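Local coordinates for protein TodX (Pseudomonas putida, PDB 3BS0) that transports toluene and probably other aromatic hydrocarbons across the outer membrane, as a first step towards their biodegradation, at residues S130-L135 / V158-N163; V214-W219 / T243-L248; P278-L283 / D298-Y303; N33-S38 / K148-A153; L223-K228 / L235-N240. One frame throughout, in Å; residues are numbered along the deposited sequence.

Contact 1 (S130-L135 / V158-N163)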
# COMPACT_ATOMS: atom_id res chain seq x y z
N SER A 130 10.25 1.23 -9.32
CA SER A 130 9.47 0.31 -8.54
C SER A 130 7.99 0.56 -8.75
O SER A 130 7.60 1.67 -9.06
CB SER A 130 9.80 0.53 -7.08
OG SER A 130 10.14 -0.68 -6.45
N ARG A 131 7.19 -0.47 -8.55
CA ARG A 131 5.75 -0.33 -8.65
C ARG A 131 5.04 -1.55 -8.12
O ARG A 131 5.21 -2.65 -8.64
CB ARG A 131 5.29 -0.12 -10.09
CG ARG A 131 3.78 -0.14 -10.21
CD ARG A 131 3.19 1.24 -10.29
NE ARG A 131 3.33 1.80 -11.63
CZ ARG A 131 2.96 1.18 -12.74
NH1 ARG A 131 2.42 -0.04 -12.69
NH2 ARG A 131 3.12 1.78 -13.92
N LEU A 132 4.25 -1.37 -7.07
CA LEU A 132 3.50 -2.47 -6.51
C LEU A 132 2.03 -2.11 -6.66
O LEU A 132 1.63 -1.00 -6.31
CB LEU A 132 3.83 -2.67 -5.04
CG LEU A 132 3.14 -3.89 -4.43
CD1 LEU A 132 3.93 -5.16 -4.76
CD2 LEU A 132 3.07 -3.73 -2.95
N ILE A 133 1.25 -3.02 -7.20
CA ILE A 133 -0.17 -2.77 -7.39
C ILE A 133 -0.94 -3.89 -6.72
O ILE A 133 -0.64 -5.07 -6.90
CB ILE A 133 -0.52 -2.68 -8.86
CG1 ILE A 133 0.42 -1.69 -9.53
CG2 ILE A 133 -1.95 -2.18 -9.03
CD1 ILE A 133 0.17 -1.47 -10.99
N VAL A 134 -1.94 -3.51 -5.93
CA VAL A 134 -2.74 -4.46 -5.19
C VAL A 134 -4.20 -4.21 -5.39
O VAL A 134 -4.70 -3.13 -5.06
CB VAL A 134 -2.48 -4.33 -3.70
CG1 VAL A 134 -3.31 -5.35 -2.94
CG2 VAL A 134 -1.00 -4.47 -3.41
N LEU A 135 -4.90 -5.20 -5.92
CA LEU A 135 -6.32 -5.06 -6.10
C LEU A 135 -6.98 -5.87 -5.01
O LEU A 135 -6.50 -6.93 -4.64
CB LEU A 135 -6.76 -5.58 -7.47
CG LEU A 135 -8.24 -5.97 -7.59
CD1 LEU A 135 -8.77 -5.52 -8.92
CD2 LEU A 135 -8.39 -7.48 -7.41
N VAL A 158 -7.19 -10.80 -3.27
CA VAL A 158 -6.22 -9.76 -3.51
C VAL A 158 -5.39 -10.18 -4.71
O VAL A 158 -5.06 -11.36 -4.86
CB VAL A 158 -5.34 -9.65 -2.25
CG1 VAL A 158 -4.29 -8.55 -2.42
CG2 VAL A 158 -6.23 -9.40 -1.05
N TRP A 159 -5.08 -9.23 -5.59
CA TRP A 159 -4.27 -9.49 -6.78
C TRP A 159 -3.10 -8.51 -6.66
O TRP A 159 -3.30 -7.30 -6.61
CB TRP A 159 -5.06 -9.20 -8.07
CG TRP A 159 -4.28 -9.44 -9.36
CD1 TRP A 159 -4.02 -10.64 -9.95
CD2 TRP A 159 -3.64 -8.45 -10.18
NE1 TRP A 159 -3.25 -10.47 -11.07
CE2 TRP A 159 -3.00 -9.13 -11.24
CE3 TRP A 159 -3.53 -7.05 -10.11
CZ2 TRP A 159 -2.27 -8.46 -12.23
CZ3 TRP A 159 -2.79 -6.38 -11.11
CH2 TRP A 159 -2.17 -7.09 -12.14
N THR A 160 -1.89 -9.04 -6.60
CA THR A 160 -0.72 -8.18 -6.48
C THR A 160 0.18 -8.33 -7.67
O THR A 160 0.39 -9.42 -8.16
CB THR A 160 0.12 -8.51 -5.24
OG1 THR A 160 -0.63 -9.35 -4.35
CG2 THR A 160 0.50 -7.24 -4.51
N SER A 161 0.71 -7.21 -8.12
CA SER A 161 1.62 -7.19 -9.25
C SER A 161 2.86 -6.41 -8.78
O SER A 161 2.75 -5.43 -8.01
CB SER A 161 0.93 -6.51 -10.44
OG SER A 161 1.76 -6.50 -11.59
N LEU A 162 4.03 -6.85 -9.22
CA LEU A 162 5.26 -6.17 -8.84
C LEU A 162 6.16 -5.88 -10.02
O LEU A 162 6.63 -6.79 -10.68
CB LEU A 162 6.10 -6.98 -7.84
CG LEU A 162 7.48 -6.31 -7.73
CD1 LEU A 162 7.28 -4.90 -7.20
CD2 LEU A 162 8.46 -7.08 -6.84
N ASN A 163 6.40 -4.59 -10.27
CA ASN A 163 7.31 -4.16 -11.32
C ASN A 163 8.57 -3.69 -10.61
O ASN A 163 8.52 -2.96 -9.62
CB ASN A 163 6.70 -3.04 -12.16
CG ASN A 163 5.64 -3.54 -13.10
OD1 ASN A 163 5.93 -4.32 -14.01
ND2 ASN A 163 4.40 -3.12 -12.89
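The indole of W159 is met at its edge, close to the ring plane, by L135 CB, and the two side chains cross at about a right angle; L135 CD2 lies 3.8 Å from W159 CB. At the far end of the same face R131 and N163 run side by side, the guanidinium and the amide turned 83° apart. N163 ND2 approaches R131 NH1 obliquely at 3.7 Å; as modelled both are donors, and no hydrogen bond joins them. I133 and S161 fill the middle of this face. On the reverse face, methyl groups meet. V134 places CG1 anti to its backbone N (chi1 -179°), which brings it to V158 CG1 at 3.4 Å, while its CG2 packs on T160 CG2. L132 and L162 also share this side, their CD1 atoms 4.2 Å apart, and both contact a bound C8E detergent molecule. Between the faces the strands exchange paired backbone bonds: N163 N to R131 O is nearly straight (175°), whereas R131 N to N163 O is weak. Such alternation, with L132 and L162 towards the ligand and W159 on the other face, is that of an antiparallel hairpin in the wall of an outer-membrane beta barrel.

Contact 2 (V214-W219 / T243-L248)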
# COMPACT_ATOMS: atom_id res chain seq x y z
N VAL A 214 5.37 -10.57 -12.55
CA VAL A 214 5.42 -11.07 -11.20
C VAL A 214 4.14 -10.69 -10.45
O VAL A 214 3.85 -9.51 -10.23
CB VAL A 214 6.64 -10.52 -10.50
CG1 VAL A 214 6.88 -11.24 -9.20
CG2 VAL A 214 7.82 -10.68 -11.42
N ASP A 215 3.36 -11.69 -10.08
CA ASP A 215 2.10 -11.41 -9.42
C ASP A 215 1.71 -12.60 -8.60
O ASP A 215 2.36 -13.63 -8.64
CB ASP A 215 1.01 -11.14 -10.47
CG ASP A 215 0.92 -12.24 -11.53
OD1 ASP A 215 1.30 -13.40 -11.21
OD2 ASP A 215 0.47 -11.99 -12.66
N ALA A 216 0.62 -12.45 -7.87
CA ALA A 216 0.11 -13.53 -7.05
C ALA A 216 -1.36 -13.22 -6.85
O ALA A 216 -1.80 -12.07 -6.99
CB ALA A 216 0.82 -13.56 -5.73
N VAL A 217 -2.14 -14.26 -6.57
CA VAL A 217 -3.56 -14.07 -6.31
C VAL A 217 -3.77 -14.79 -4.99
O VAL A 217 -3.13 -15.79 -4.74
CB VAL A 217 -4.44 -14.68 -7.40
CG1 VAL A 217 -5.83 -14.08 -7.31
CG2 VAL A 217 -3.85 -14.42 -8.77
N GLY A 218 -4.64 -14.27 -4.14
CA GLY A 218 -4.89 -14.91 -2.87
C GLY A 218 -6.17 -14.42 -2.25
O GLY A 218 -6.89 -13.62 -2.84
N TRP A 219 -6.47 -14.90 -1.05
CA TRP A 219 -7.66 -14.54 -0.30
C TRP A 219 -7.26 -13.59 0.85
O TRP A 219 -6.08 -13.36 1.11
CB TRP A 219 -8.31 -15.80 0.30
CG TRP A 219 -9.60 -16.36 -0.33
CD1 TRP A 219 -10.51 -17.19 0.29
CD2 TRP A 219 -10.08 -16.20 -1.68
NE1 TRP A 219 -11.52 -17.54 -0.59
CE2 TRP A 219 -11.28 -16.95 -1.80
CE3 TRP A 219 -9.62 -15.49 -2.79
CZ2 TRP A 219 -12.01 -17.02 -2.98
CZ3 TRP A 219 -10.35 -15.56 -3.98
CH2 TRP A 219 -11.53 -16.32 -4.06
N THR A 243 -3.25 -12.25 5.34
CA THR A 243 -3.39 -12.41 3.90
C THR A 243 -2.72 -13.71 3.49
O THR A 243 -1.52 -13.90 3.73
CB THR A 243 -2.75 -11.23 3.16
OG1 THR A 243 -1.32 -11.29 3.31
CG2 THR A 243 -3.25 -9.93 3.74
N SER A 244 -3.49 -14.61 2.88
CA SER A 244 -2.95 -15.89 2.45
C SER A 244 -2.55 -15.80 0.98
O SER A 244 -3.17 -16.43 0.12
CB SER A 244 -3.99 -17.00 2.63
OG SER A 244 -4.99 -16.93 1.62
N VAL A 245 -1.51 -15.02 0.70
CA VAL A 245 -1.04 -14.85 -0.68
C VAL A 245 0.12 -15.79 -0.96
O VAL A 245 0.92 -16.10 -0.07
CB VAL A 245 -0.55 -13.42 -0.95
CG1 VAL A 245 0.78 -13.18 -0.27
CG2 VAL A 245 -0.44 -13.20 -2.44
N GLY A 246 0.20 -16.25 -2.20
CA GLY A 246 1.28 -17.14 -2.57
C GLY A 246 2.53 -16.33 -2.88
O GLY A 246 2.65 -15.16 -2.49
N ASP A 247 3.46 -16.95 -3.60
CA ASP A 247 4.69 -16.29 -3.99
C ASP A 247 4.38 -15.40 -5.18
O ASP A 247 3.48 -15.69 -5.96
CB ASP A 247 5.73 -17.33 -4.44
CG ASP A 247 6.04 -18.36 -3.37
OD1 ASP A 247 6.34 -17.97 -2.22
OD2 ASP A 247 6.01 -19.57 -3.69
N LEU A 248 5.09 -14.29 -5.32
CA LEU A 248 4.88 -13.46 -6.49
C LEU A 248 5.77 -14.18 -7.48
O LEU A 248 6.92 -14.49 -7.17
CB LEU A 248 5.42 -12.04 -6.29
CG LEU A 248 4.71 -11.00 -5.43
CD1 LEU A 248 5.31 -9.63 -5.78
CD2 LEU A 248 3.22 -11.02 -5.68
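L248 meets V214 and A216 where two strands of the barrel wall, 214-228 and 244-257, come together in irregular antiparallel fashion. Its CB lies 3.4 Å from V214 CG1, the two side chains crossing at about a right angle. CG stands anti to the carbonyl carbon (chi1 -75°), and from there the branches part: CD1 stays beside V214 CG1 at 4.1 Å, while CD2 reaches over D215 C to A216 CB, 3.5 Å away. The same A216 methyl is also met, at 3.5 Å, by V245 CG2 from three residues earlier in the segment of L248, and it lies beside D247 O. Backbone pairing is slight throughout. The single hydrogen bond between the segments, S244 N to W219 O, is long and weak, and the W219 indole leads away from its partner strand. The other edge of 214-219 is in firmer order: V214, A216 and G218 make backbone bonds to L162, T160 and V158 of strand 151-169. L248 also packs on L162, which joins this apolar patch to the neighbouring hairpin. D215 does make a backbone bond to E249, the residue after L248; just before it, L248 CA points its hydrogen at D215 O from 3.3 Å.

Contact 3 (P278-L283 / D298-Y303)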
# COMPACT_ATOMS: atom_id res chain seq x y z
N PRO A 278 0.18 -8.97 7.72
CA PRO A 278 -0.22 -9.37 9.07
C PRO A 278 -1.66 -9.07 9.42
O PRO A 278 -2.32 -8.25 8.77
CB PRO A 278 0.72 -8.57 9.97
CG PRO A 278 1.82 -8.14 9.07
CD PRO A 278 1.13 -7.86 7.78
N ALA A 279 -2.14 -9.74 10.46
CA ALA A 279 -3.48 -9.53 10.96
C ALA A 279 -3.39 -8.20 11.70
O ALA A 279 -2.32 -7.82 12.19
CB ALA A 279 -3.87 -10.64 11.90
N SER A 280 -4.51 -7.49 11.78
CA SER A 280 -4.53 -6.22 12.49
C SER A 280 -5.75 -6.20 13.39
O SER A 280 -6.79 -6.78 13.06
CB SER A 280 -4.59 -5.05 11.51
OG SER A 280 -3.53 -5.11 10.57
N LEU A 281 -5.62 -5.53 14.53
CA LEU A 281 -6.71 -5.41 15.48
C LEU A 281 -6.93 -3.91 15.58
O LEU A 281 -5.97 -3.14 15.65
CB LEU A 281 -6.29 -6.00 16.83
CG LEU A 281 -7.42 -6.63 17.65
CD1 LEU A 281 -8.44 -5.56 17.99
CD2 LEU A 281 -8.06 -7.76 16.86
N THR A 282 -8.18 -3.48 15.56
CA THR A 282 -8.43 -2.05 15.63
C THR A 282 -9.53 -1.68 16.61
O THR A 282 -10.61 -2.27 16.60
CB THR A 282 -8.82 -1.51 14.24
OG1 THR A 282 -8.15 -2.27 13.23
CG2 THR A 282 -8.43 -0.04 14.12
N LEU A 283 -9.24 -0.69 17.46
CA LEU A 283 -10.21 -0.25 18.45
C LEU A 283 -10.38 1.26 18.36
O LEU A 283 -9.39 1.98 18.19
CB LEU A 283 -9.74 -0.66 19.86
CG LEU A 283 -9.71 -2.16 20.14
CD1 LEU A 283 -9.27 -2.40 21.58
CD2 LEU A 283 -11.08 -2.77 19.92
N ASP A 298 -9.03 6.57 16.78
CA ASP A 298 -8.83 5.15 16.54
C ASP A 298 -7.41 4.72 16.89
O ASP A 298 -6.47 5.52 16.82
CB ASP A 298 -9.08 4.86 15.05
CG ASP A 298 -9.82 3.55 14.81
OD1 ASP A 298 -9.72 3.02 13.68
OD2 ASP A 298 -10.50 3.07 15.74
N ILE A 299 -7.25 3.46 17.28
CA ILE A 299 -5.94 2.91 17.61
C ILE A 299 -5.82 1.56 16.90
O ILE A 299 -6.56 0.62 17.20
CB ILE A 299 -5.77 2.71 19.13
CG1 ILE A 299 -6.61 3.73 19.90
CG2 ILE A 299 -4.29 2.89 19.50
CD1 ILE A 299 -6.67 3.47 21.40
N LYS A 300 -4.89 1.49 15.96
CA LYS A 300 -4.68 0.27 15.18
C LYS A 300 -3.39 -0.46 15.52
O LYS A 300 -2.35 0.15 15.78
CB LYS A 300 -4.67 0.60 13.69
CG LYS A 300 -4.91 -0.62 12.84
CD LYS A 300 -4.17 -0.55 11.52
CE LYS A 300 -5.09 -0.99 10.40
NZ LYS A 300 -6.12 0.05 10.12
N ARG A 301 -3.47 -1.79 15.49
CA ARG A 301 -2.32 -2.62 15.81
C ARG A 301 -2.03 -3.71 14.78
O ARG A 301 -2.66 -4.77 14.79
CB ARG A 301 -2.53 -3.27 17.17
CG ARG A 301 -1.30 -3.93 17.73
CD ARG A 301 -0.16 -2.93 17.84
NE ARG A 301 0.88 -3.42 18.74
CZ ARG A 301 0.75 -3.52 20.06
NH1 ARG A 301 -0.39 -3.17 20.65
NH2 ARG A 301 1.75 -3.98 20.79
N ALA A 302 -1.06 -3.45 13.91
CA ALA A 302 -0.66 -4.40 12.87
C ALA A 302 0.36 -5.40 13.40
O ALA A 302 1.48 -5.04 13.75
CB ALA A 302 -0.07 -3.65 11.68
N TYR A 303 -0.03 -6.67 13.43
CA TYR A 303 0.82 -7.73 13.94
C TYR A 303 1.95 -8.16 13.01
O TYR A 303 2.05 -9.33 12.67
CB TYR A 303 -0.04 -8.95 14.29
CG TYR A 303 -1.02 -8.66 15.40
CD1 TYR A 303 -2.38 -8.95 15.26
CD2 TYR A 303 -0.60 -8.05 16.59
CE1 TYR A 303 -3.29 -8.65 16.27
CE2 TYR A 303 -1.49 -7.75 17.60
CZ TYR A 303 -2.84 -8.04 17.44
OH TYR A 303 -3.73 -7.74 18.44
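L281 and Y303 lie side by side on the surface of a barrel-wall hairpin made by strands 280-288 and 293-302, whose inward face is tightly engaged while its outer face lies on the surface. The inward face carries S280, T282, D298, K300 and A302. There T282 sends its two branches to different partners: CG2, anti to the backbone N, meets D298 OD1 at 3.3 Å, and OG1 rests against K300 CG at 3.7 Å. The polar ends of both partners are held by the N-terminal part of the chain, D298 OD2 by a hydrogen bond to S21 and K300 NZ by a salt bridge to D5, so this face looks inward, towards what in the FadL family is the plug of the barrel. On the outer face L281, L283, I299 and R301 spread over the surface, and R301 turns its guanidinium away from the opposite strand. Side-chain contacts on this side gather at the Y303 end, where Y303 OH sits 3.5 Å from L281 CB and Y303 CD1 is 4.0 Å from A279 CB. The backbone bond from Y303 N to A279 O (2.8 Å) holds the base of this side chain. R301 O accepts a hydrogen bond from L281 N, which stands well above the carbonyl plane, and the same oxygen lies over the centre of the Y303 ring, 4.0 Å above the ring plane.

Contact 4 (N33-S38 / K148-A153)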
# COMPACT_ATOMS: atom_id res chain seq x y z
N ASN A 33 -13.99 -1.63 8.43
CA ASN A 33 -14.96 -2.22 9.35
C ASN A 33 -16.37 -2.34 8.73
O ASN A 33 -17.22 -1.47 8.91
CB ASN A 33 -15.02 -1.38 10.62
CG ASN A 33 -15.93 -1.98 11.66
OD1 ASN A 33 -16.28 -3.16 11.59
ND2 ASN A 33 -16.30 -1.18 12.65
N PRO A 34 -16.63 -3.44 8.00
CA PRO A 34 -17.94 -3.64 7.37
C PRO A 34 -19.15 -3.47 8.28
O PRO A 34 -20.26 -3.29 7.80
CB PRO A 34 -17.83 -5.05 6.78
CG PRO A 34 -16.84 -5.71 7.67
CD PRO A 34 -15.80 -4.64 7.85
N ALA A 35 -18.93 -3.54 9.59
CA ALA A 35 -20.03 -3.40 10.54
C ALA A 35 -20.55 -1.98 10.50
O ALA A 35 -21.65 -1.71 11.01
CB ALA A 35 -19.57 -3.73 11.93
N THR A 36 -19.78 -1.07 9.92
CA THR A 36 -20.23 0.31 9.84
C THR A 36 -21.18 0.53 8.67
O THR A 36 -21.78 1.59 8.56
CB THR A 36 -19.05 1.31 9.66
OG1 THR A 36 -18.16 0.81 8.66
CG2 THR A 36 -18.32 1.54 10.97
N LEU A 37 -21.33 -0.47 7.81
CA LEU A 37 -22.21 -0.31 6.66
C LEU A 37 -23.67 -0.18 7.09
O LEU A 37 -24.52 0.29 6.33
CB LEU A 37 -22.06 -1.48 5.68
CG LEU A 37 -20.73 -1.59 4.94
CD1 LEU A 37 -20.77 -2.85 4.08
CD2 LEU A 37 -20.46 -0.35 4.08
N SER A 38 -23.96 -0.60 8.32
CA SER A 38 -25.33 -0.51 8.81
C SER A 38 -25.70 0.92 9.15
O SER A 38 -26.87 1.23 9.41
CB SER A 38 -25.54 -1.43 10.01
OG SER A 38 -25.80 -2.75 9.59
N LYS A 148 -28.33 -1.89 18.89
CA LYS A 148 -27.15 -1.50 19.65
C LYS A 148 -25.84 -1.95 19.00
O LYS A 148 -24.95 -1.14 18.75
CB LYS A 148 -27.26 -2.06 21.08
CG LYS A 148 -27.67 -3.53 21.14
CD LYS A 148 -27.58 -4.12 22.54
CE LYS A 148 -27.84 -5.63 22.52
NZ LYS A 148 -27.48 -6.34 23.78
N LEU A 149 -25.72 -3.25 18.73
CA LEU A 149 -24.52 -3.79 18.10
C LEU A 149 -24.73 -3.97 16.60
O LEU A 149 -25.86 -3.94 16.11
CB LEU A 149 -24.14 -5.14 18.73
CG LEU A 149 -25.20 -6.24 18.77
CD1 LEU A 149 -25.79 -6.47 17.40
CD2 LEU A 149 -24.55 -7.52 19.28
N THR A 150 -23.64 -4.18 15.87
CA THR A 150 -23.74 -4.34 14.43
C THR A 150 -22.64 -5.26 13.90
O THR A 150 -21.49 -4.88 13.78
CB THR A 150 -23.65 -2.98 13.74
OG1 THR A 150 -24.60 -2.09 14.34
CG2 THR A 150 -23.98 -3.11 12.27
N PHE A 151 -23.03 -6.49 13.57
CA PHE A 151 -22.10 -7.49 13.06
C PHE A 151 -21.61 -7.06 11.67
O PHE A 151 -22.30 -6.32 10.97
CB PHE A 151 -22.83 -8.83 12.98
CG PHE A 151 -21.94 -10.03 13.11
CD1 PHE A 151 -22.48 -11.27 13.43
CD2 PHE A 151 -20.56 -9.93 12.91
CE1 PHE A 151 -21.66 -12.39 13.56
CE2 PHE A 151 -19.73 -11.04 13.04
CZ PHE A 151 -20.28 -12.28 13.36
N GLY A 152 -20.43 -7.53 11.28
CA GLY A 152 -19.88 -7.18 9.98
C GLY A 152 -18.69 -8.01 9.55
O GLY A 152 -17.63 -7.93 10.16
N ALA A 153 -18.85 -8.80 8.50
CA ALA A 153 -17.77 -9.64 8.00
C ALA A 153 -17.46 -9.34 6.54
O ALA A 153 -18.16 -8.56 5.90
CB ALA A 153 -18.13 -11.10 8.17
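P34 lays its pyrrolidine ring against the backbone of G152 and A153, with CG 3.4 Å from G152 O and CB 3.6 Å from A153 O. The next residue continues the approach: A35 N stands 3.8 Å from G152 CA, and the absence of a side chain at G152 lets the two backbones meet this closely. A35 CB then turns to the carbonyl of T150. One turn further along the 3-10 segment, the T150 methyl comes up against S38 CB and OG. T150 CG2 is anti to its backbone N (chi1 -51° for OG1), a setting that directs the methyl at S38 CB, 3.2 Å away, and beside A35 O. The turn itself is held from within, T36 N donating to N33 O at 2.8 Å and A35 N making a weak bond to N33 OD1. A polar link between the two sides runs through S142 of strand 129-143: its hydroxyl lies within hydrogen-bonding distance of both P34 O and F151 O, and its one proton must be shared or alternate between them. The N-terminal segment, which in FadL-type channels belongs to the plug, is thus seated on the inner side of the barrel wall. With no hydrogen bond joining the two segments directly, shape carries this interface, and a serine of the neighbouring strand bridges it.

Contact 5 (L223-K228 / L235-N240)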
# COMPACT_ATOMS: atom_id res chain seq x y z
N LEU A 223 -13.68 -9.00 9.93
CA LEU A 223 -14.93 -8.99 10.64
C LEU A 223 -14.79 -7.97 11.75
O LEU A 223 -13.68 -7.75 12.26
CB LEU A 223 -15.24 -10.37 11.20
CG LEU A 223 -14.11 -11.18 11.82
CD1 LEU A 223 -13.87 -10.72 13.24
CD2 LEU A 223 -14.48 -12.65 11.80
N GLY A 224 -15.90 -7.32 12.11
CA GLY A 224 -15.89 -6.30 13.15
C GLY A 224 -17.25 -6.05 13.76
O GLY A 224 -18.19 -6.82 13.57
N LEU A 225 -17.37 -4.96 14.51
CA LEU A 225 -18.65 -4.66 15.14
C LEU A 225 -18.75 -3.24 15.66
O LEU A 225 -17.76 -2.51 15.71
CB LEU A 225 -18.93 -5.66 16.26
CG LEU A 225 -17.81 -6.00 17.25
CD1 LEU A 225 -17.47 -4.80 18.12
CD2 LEU A 225 -18.25 -7.17 18.11
N THR A 226 -19.95 -2.87 16.06
CA THR A 226 -20.19 -1.53 16.58
C THR A 226 -21.21 -1.51 17.71
O THR A 226 -21.98 -2.45 17.89
CB THR A 226 -20.65 -0.57 15.46
OG1 THR A 226 -21.61 -1.24 14.63
CG2 THR A 226 -19.48 -0.14 14.62
N TYR A 227 -21.19 -0.42 18.48
CA TYR A 227 -22.10 -0.26 19.61
C TYR A 227 -22.25 1.22 19.98
O TYR A 227 -21.26 1.96 20.00
CB TYR A 227 -21.58 -1.04 20.81
CG TYR A 227 -22.59 -1.15 21.93
CD1 TYR A 227 -23.54 -2.18 21.93
CD2 TYR A 227 -22.60 -0.23 22.98
CE1 TYR A 227 -24.48 -2.28 22.96
CE2 TYR A 227 -23.54 -0.32 24.01
CZ TYR A 227 -24.47 -1.35 23.99
OH TYR A 227 -25.39 -1.44 25.01
N LYS A 228 -23.48 1.63 20.28
CA LYS A 228 -23.78 3.01 20.65
C LYS A 228 -24.11 3.09 22.13
O LYS A 228 -25.28 3.02 22.50
CB LYS A 228 -24.98 3.53 19.86
CG LYS A 228 -24.86 3.42 18.37
CD LYS A 228 -26.23 3.31 17.70
CE LYS A 228 -26.07 2.91 16.24
NZ LYS A 228 -27.36 2.60 15.56
N LEU A 235 -18.82 3.09 19.59
CA LEU A 235 -17.50 2.47 19.65
C LEU A 235 -17.40 1.38 18.60
O LEU A 235 -18.41 0.79 18.22
CB LEU A 235 -17.28 1.86 21.04
CG LEU A 235 -17.57 2.72 22.28
CD1 LEU A 235 -17.62 1.82 23.51
CD2 LEU A 235 -16.53 3.81 22.42
N GLY A 236 -16.18 1.12 18.13
CA GLY A 236 -15.99 0.10 17.12
C GLY A 236 -14.72 -0.72 17.24
O GLY A 236 -13.77 -0.35 17.93
N ALA A 237 -14.71 -1.85 16.54
CA ALA A 237 -13.58 -2.76 16.53
C ALA A 237 -13.71 -3.76 15.39
O ALA A 237 -14.82 -4.14 15.00
CB ALA A 237 -13.49 -3.48 17.86
N MET A 238 -12.57 -4.18 14.85
CA MET A 238 -12.54 -5.14 13.75
C MET A 238 -11.23 -5.92 13.72
O MET A 238 -10.17 -5.39 14.02
CB MET A 238 -12.71 -4.43 12.42
CG MET A 238 -11.54 -3.53 12.08
SD MET A 238 -11.93 -1.78 12.11
CE MET A 238 -12.46 -1.53 13.73
N TYR A 239 -11.32 -7.19 13.36
CA TYR A 239 -10.13 -8.02 13.27
C TYR A 239 -9.90 -8.38 11.82
O TYR A 239 -10.83 -8.72 11.11
CB TYR A 239 -10.29 -9.30 14.07
CG TYR A 239 -9.17 -10.27 13.84
CD1 TYR A 239 -7.87 -9.97 14.25
CD2 TYR A 239 -9.41 -11.49 13.22
CE1 TYR A 239 -6.83 -10.89 14.06
CE2 TYR A 239 -8.37 -12.42 13.02
CZ TYR A 239 -7.09 -12.11 13.44
OH TYR A 239 -6.08 -13.04 13.28
N ASN A 240 -8.64 -8.32 11.40
CA ASN A 240 -8.29 -8.63 10.03
C ASN A 240 -7.46 -9.91 9.99
O ASN A 240 -6.54 -10.08 10.78
CB ASN A 240 -7.51 -7.47 9.42
CG ASN A 240 -7.69 -7.36 7.93
OD1 ASN A 240 -7.44 -6.31 7.35
ND2 ASN A 240 -8.12 -8.44 7.31
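L223 and Y239 open the apolar contacts of this hairpin: L223 CG sits between the backbone N and the carbonyl carbon, the crowded position (chi1 41°), and CD1 comes to 3.9 Å from Y239 CB as the side chains cross obliquely. L225 repeats the same setting and brings its CD1 to A237 CB at 4.2 Å. Together with Y227 and L235 they make up one apolar face, and the Y227 and Y239 rings lead away from the opposite strand. Hydrogen bonds form the second group. Three pairs, L223 with Y239, L225 with A237 and Y227 with L235, each exchange two backbone bonds; Y239 N to L223 O (2.7 Å) is aligned almost exactly with the carbonyl. Close backbone approach is the third kind. On the other face G224 lies against M238 with 3.6 Å between their CA atoms, and T226 faces G236, its CA pointing a hydrogen at L235 O. M238 turns its thioether away from G224, and T226 touches F39 of the N-terminal region, which marks this as the inner side. The hairpin continues the wall on both flanks: G224 bonds to G152 of strand 151-169, while G236, M238 and N240 pair with G284, T282 and S280 of strand 280-288.

Four of the five contacts join neighbouring wall strands and are partly buried, with surface residues on the outer faces of 2, 3 and 5; contact 4, which seats the N-terminal segment inside, is buried. Contacts 1 and 2 touch through strands 151-169 and 214-228 and share an apolar inner surface near the bound detergent, yet one is regularly paired and the other barely hydrogen-bonded. Contacts 3 and 5 adjoin through strands 280-288 and 233-240; their outer faces are mostly apolar and aromatic, with R301 the charged exception in contact 3, whose inner face carries charge where that of contact 5 has glycines. Strand 214-228 serves contacts 2 and 5, strand 151-169 contacts 1 and 4.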